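Putative methyltransferase (PDB 7DMB) is a trans-acting enzyme of calbistrin biosynthesis that binds S-adenosyl-L-homocysteine and is thought to act as a methyltransferase. Local coordinates at residues P316-Y319 and V320-M323; R64-V67 and L68-Q72. All blocks are in the same frame, centred on the assembly; numbering follows the deposited sequence.

How the interactions relate
Interaction 1 (316-323) starts the short helix that follows strand 306-313 of the methyltransferase sheet. Interaction 2 (64-72) lies in the middle of helix 56-79, in the helical part of the chain. Their centres are about 12 Å apart, and the two meet through side chains. Trp66 makes most of these contacts: Tyr319 CD1 comes to 3.3 Å from Trp66 CD1, Phe322 CD1 to 3.6 Å from Trp66 CE3, and Lys318 CB to 3.8 Å from Trp66 CZ2. Phe322 CZ also packs 3.8 Å from Cys69 CB. Neither contact belongs to the annotated binding residues. Interaction 1 is set back from the pocket: the side chain of Val320 is about 10 Å from the bound S-adenosyl-L-homocysteine.

Interaction 1 (P316-Y319 and V320-M323)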
loop_
_atom_site.group_PDB
_atom_site.type_symbol
_atom_site.label_atom_id
_atom_site.label_comp_id
_atom_site.label_asym_id
_atom_site.label_seq_id
_atom_site.Cartn_x
_atom_site.Cartn_y
_atom_site.Cartn_z
ATOM N N PRO A 316 12.824 2.274 -0.044
ATOM C CA PRO A 316 14.130 1.732 -0.463
ATOM C C PRO A 316 14.438 0.378 0.154
ATOM O O PRO A 316 15.153 -0.425 -0.459
ATOM C CB PRO A 316 15.124 2.807 0.003
ATOM C CG PRO A 316 14.429 3.500 1.125
ATOM C CD PRO A 316 12.954 3.499 0.760
ATOM N N GLY A 317 13.913 0.092 1.344
ATOM C CA GLY A 317 14.209 -1.155 2.023
ATOM C C GLY A 317 13.244 -2.269 1.643
ATOM O O GLY A 317 12.358 -2.112 0.800
ATOM N N LYS A 318 13.408 -3.408 2.322
ATOM C CA LYS A 318 12.851 -4.673 1.856
ATOM C C LYS A 318 11.799 -5.250 2.804
ATOM O O LYS A 318 11.554 -6.463 2.775
ATOM C CB LYS A 318 13.976 -5.692 1.646
ATOM C CG LYS A 318 14.544 -5.791 0.228
ATOM C CD LYS A 318 14.826 -4.447 -0.387
ATOM C CE LYS A 318 14.762 -4.522 -1.911
ATOM N NZ LYS A 318 14.877 -3.176 -2.548
ATOM N N TYR A 319 11.182 -4.418 3.650
ATOM C CA TYR A 319 10.193 -4.940 4.588
ATOM C C TYR A 319 9.000 -5.526 3.843
ATOM O O TYR A 319 8.463 -6.567 4.234
ATOM C CB TYR A 319 9.756 -3.844 5.569
ATOM C CG TYR A 319 8.610 -4.232 6.499
ATOM C CD1 TYR A 319 8.763 -5.235 7.437
ATOM C CD2 TYR A 319 7.377 -3.575 6.440
ATOM C CE1 TYR A 319 7.739 -5.591 8.284
ATOM C CE2 TYR A 319 6.332 -3.932 7.297
ATOM C CZ TYR A 319 6.526 -4.938 8.215
ATOM O OH TYR A 319 5.514 -5.315 9.064
ATOM N N VAL A 320 8.588 -4.888 2.746
ATOM C CA VAL A 320 7.442 -5.396 1.996
ATOM C C VAL A 320 7.818 -6.670 1.244
ATOM O O VAL A 320 7.025 -7.615 1.178
ATOM C CB VAL A 320 6.880 -4.309 1.059
ATOM C CG1 VAL A 320 5.530 -4.737 0.511
ATOM C CG2 VAL A 320 6.708 -3.018 1.844
ATOM N N ASP A 321 9.034 -6.725 0.686
ATOM C CA ASP A 321 9.521 -7.967 0.097
ATOM C C ASP A 321 9.463 -9.105 1.103
ATOM O O ASP A 321 9.032 -10.215 0.776
ATOM C CB ASP A 321 10.959 -7.804 -0.411
ATOM C CG ASP A 321 11.104 -6.659 -1.376
ATOM O OD1 ASP A 321 11.276 -6.925 -2.580
ATOM O OD2 ASP A 321 11.034 -5.496 -0.925
ATOM N N PHE A 322 9.914 -8.850 2.333
ATOM C CA PHE A 322 9.858 -9.883 3.359
ATOM C C PHE A 322 8.420 -10.316 3.634
ATOM O O PHE A 322 8.138 -11.514 3.788
ATOM C CB PHE A 322 10.514 -9.379 4.643
ATOM C CG PHE A 322 10.398 -10.337 5.783
ATOM C CD1 PHE A 322 11.348 -11.325 5.956
ATOM C CD2 PHE A 322 9.320 -10.273 6.667
ATOM C CE1 PHE A 322 11.243 -12.230 6.989
ATOM C CE2 PHE A 322 9.209 -11.178 7.692
ATOM C CZ PHE A 322 10.178 -12.159 7.857
ATOM N N MET A 323 7.493 -9.355 3.679
ATOM C CA MET A 323 6.165 -9.643 4.206
ATOM C C MET A 323 5.292 -10.354 3.191
ATOM O O MET A 323 4.460 -11.186 3.561
ATOM C CB MET A 323 5.482 -8.346 4.658
ATOM C CG MET A 323 5.900 -7.883 6.038
ATOM S SD MET A 323 5.677 -9.133 7.309
ATOM C CE MET A 323 3.931 -9.505 7.097
HETATM O O HOH W 1 9.985 -2.655 1.542
#
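Phe322 N bonds to Lys318 O at 2.9 Å and Met323 N to Tyr319 O at 3.0 Å, as the chain enters helix 319-324 with Lys318 at the N-cap. A water bridges the start of the helix. It donates to Gly317 O and accepts from Val320 N, an N-H of the first turn. Tyr319 and Met323 lie alongside each other and point the same way. Met323 CG sits over one ring face in a CH-pi contact, 3.9 Å from the centroid of Tyr319 and offset toward the rim. Tyr319 CG is anti to the backbone N (chi1 173°), which places the ring beside the next turn. Met323 bends at chi2 and chi3, and its SD makes an oblique Met-aromatic contact 4.9 Å from the Tyr319 centroid. Lys318 CG passes 3.7 Å from Asp321 OD2. Lys318 NZ makes a weak bond to Pro316 O, at 3.5 Å. Asp321 OD1 bonds to Trp330 NE1. Lys318 NZ and Asp321 OD2 are 4.8 Å apart, so their opposite charges probably attract without forming a salt bridge, and the helix start would also favour a charged Asp321.

Interaction 2 (R64-V67 and L68-Q72); sequences RMWV and LCAIQ
The indole of Trp66 meets Ala70 obliquely: CE3 and CZ3 of Trp66 each lie 4.0 Å from Ala70 CB. Both residues, and the whole contact, lie on one alpha helix, 56-79. Over the centre of one ring face is Val67 CG2, 4.1 Å above the plane of the Trp66 indole. Tyr319 and Phe322 approach from the side away from Val67 CG2, their ring planes inclined to the indole by about 40° and 35°. The other flat group, the guanidinium of Arg64, has Leu68 CD1 at an oblique position. The pairs Arg64-Leu68, Met65-Cys69, Trp66-Ala70 and Val67-Ile71 follow the i to i+4 spacing of the helix. Four successive backbone bonds run from residues 68-71 to the carbonyls of residues 64-67, among them Cys69 N to Met65 O at 3.0 Å. The Arg64 chain is extended from CG to NE and runs alongside Leu68, with Arg64 CG 4.0 Å from Leu68 CD1. Arg64 NH1 also has a long, weak ion pair with Asp111 OD2. Neighbouring helices pack around this part of the helix. Ala70 touches Leu94 and Ile71 touches Phe101, both of helix 85-101. Met65 touches Met130 of helix 120-134 and Trp147 of helix 140-157. Along the helix, Val67 CG1 touches Ile71 CD1 at 3.8 Å. Met65 bends at chi2 (74°), and its terminal methyl CE rests 3.7 Å from Cys69 SG.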
loop_
_atom_site.group_PDB
_atom_site.type_symbol
_atom_site.label_atom_id
_atom_site.label_comp_id
_atom_site.label_asym_id
_atom_site.label_seq_id
_atom_site.Cartn_x
_atom_site.Cartn_y
_atom_site.Cartn_z
ATOM N N ARG A 64 14.424 -3.624 12.246
ATOM C CA ARG A 64 15.066 -4.476 13.237
ATOM C C ARG A 64 14.323 -5.792 13.401
ATOM O O ARG A 64 14.944 -6.863 13.473
ATOM C CB ARG A 64 15.138 -3.740 14.577
ATOM C CG ARG A 64 15.705 -4.574 15.715
ATOM C CD ARG A 64 15.628 -3.822 17.039
ATOM N NE ARG A 64 16.177 -4.600 18.143
ATOM C CZ ARG A 64 17.475 -4.696 18.419
ATOM N NH1 ARG A 64 18.373 -4.067 17.670
ATOM N NH2 ARG A 64 17.878 -5.429 19.450
ATOM N N MET A 65 12.990 -5.729 13.428
ATOM C CA MET A 65 12.196 -6.920 13.691
ATOM C C MET A 65 12.219 -7.878 12.512
ATOM O O MET A 65 12.433 -9.084 12.691
ATOM C CB MET A 65 10.755 -6.554 14.014
ATOM C CG MET A 65 9.914 -7.792 14.246
ATOM S SD MET A 65 10.303 -8.527 15.852
ATOM C CE MET A 65 9.285 -9.992 15.860
ATOM N N TRP A 66 11.950 -7.372 11.296
ATOM C CA TRP A 66 11.913 -8.299 10.171
ATOM C C TRP A 66 13.303 -8.820 9.854
ATOM O O TRP A 66 13.428 -9.938 9.358
ATOM C CB TRP A 66 11.225 -7.681 8.939
ATOM C CG TRP A 66 12.071 -6.825 8.012
ATOM C CD1 TRP A 66 12.029 -5.455 7.902
ATOM C CD2 TRP A 66 13.030 -7.271 7.040
ATOM N NE1 TRP A 66 12.913 -5.028 6.943
ATOM C CE2 TRP A 66 13.544 -6.121 6.400
ATOM C CE3 TRP A 66 13.516 -8.528 6.655
ATOM C CZ2 TRP A 66 14.517 -6.192 5.401
ATOM C CZ3 TRP A 66 14.495 -8.591 5.655
ATOM C CH2 TRP A 66 14.979 -7.433 5.046
ATOM N N VAL A 67 14.356 -8.060 10.171
ATOM C CA VAL A 67 15.710 -8.594 10.012
ATOM C C VAL A 67 15.947 -9.748 10.989
ATOM O O VAL A 67 16.551 -10.770 10.637
ATOM C CB VAL A 67 16.766 -7.483 10.191
ATOM C CG1 VAL A 67 18.169 -8.098 10.393
ATOM C CG2 VAL A 67 16.764 -6.525 8.991
ATOM N N LEU A 68 15.492 -9.596 12.232
ATOM C CA LEU A 68 15.622 -10.673 13.211
ATOM C C LEU A 68 14.876 -11.930 12.763
ATOM O O LEU A 68 15.433 -13.037 12.790
ATOM C CB LEU A 68 15.116 -10.200 14.573
ATOM C CG LEU A 68 16.028 -9.296 15.404
ATOM C CD1 LEU A 68 15.186 -8.509 16.440
ATOM C CD2 LEU A 68 17.096 -10.131 16.112
ATOM N N CYS A 69 13.600 -11.787 12.379
ATOM C CA CYS A 69 12.868 -12.936 11.841
ATOM C C CYS A 69 13.566 -13.543 10.627
ATOM O O CYS A 69 13.594 -14.770 10.483
ATOM C CB CYS A 69 11.429 -12.559 11.449
ATOM S SG CYS A 69 10.485 -11.571 12.681
ATOM N N ALA A 70 14.074 -12.698 9.714
ATOM C CA ALA A 70 14.693 -13.212 8.497
ATOM C C ALA A 70 15.933 -14.037 8.824
ATOM O O ALA A 70 16.149 -15.097 8.234
ATOM C CB ALA A 70 15.041 -12.067 7.543
ATOM N N ILE A 71 16.748 -13.568 9.773
ATOM C CA ILE A 71 17.890 -14.349 10.260
ATOM C C ILE A 71 17.413 -15.673 10.840
ATOM O O ILE A 71 17.963 -16.742 10.546
ATOM C CB ILE A 71 18.677 -13.546 11.311
ATOM C CG1 ILE A 71 19.299 -12.282 10.698
ATOM C CG2 ILE A 71 19.742 -14.442 11.985
ATOM C CD1 ILE A 71 19.754 -11.240 11.752
ATOM N N GLN A 72 16.362 -15.614 11.664
ATOM C CA GLN A 72 15.821 -16.793 12.323
ATOM C C GLN A 72 15.215 -17.774 11.339
ATOM O O GLN A 72 15.024 -18.936 11.693
ATOM C CB GLN A 72 14.766 -16.370 13.359
ATOM C CG GLN A 72 14.638 -17.297 14.562
ATOM C CD GLN A 72 15.817 -17.206 15.518
ATOM O OE1 GLN A 72 16.732 -16.417 15.323
ATOM N NE2 GLN A 72 15.790 -18.017 16.563
#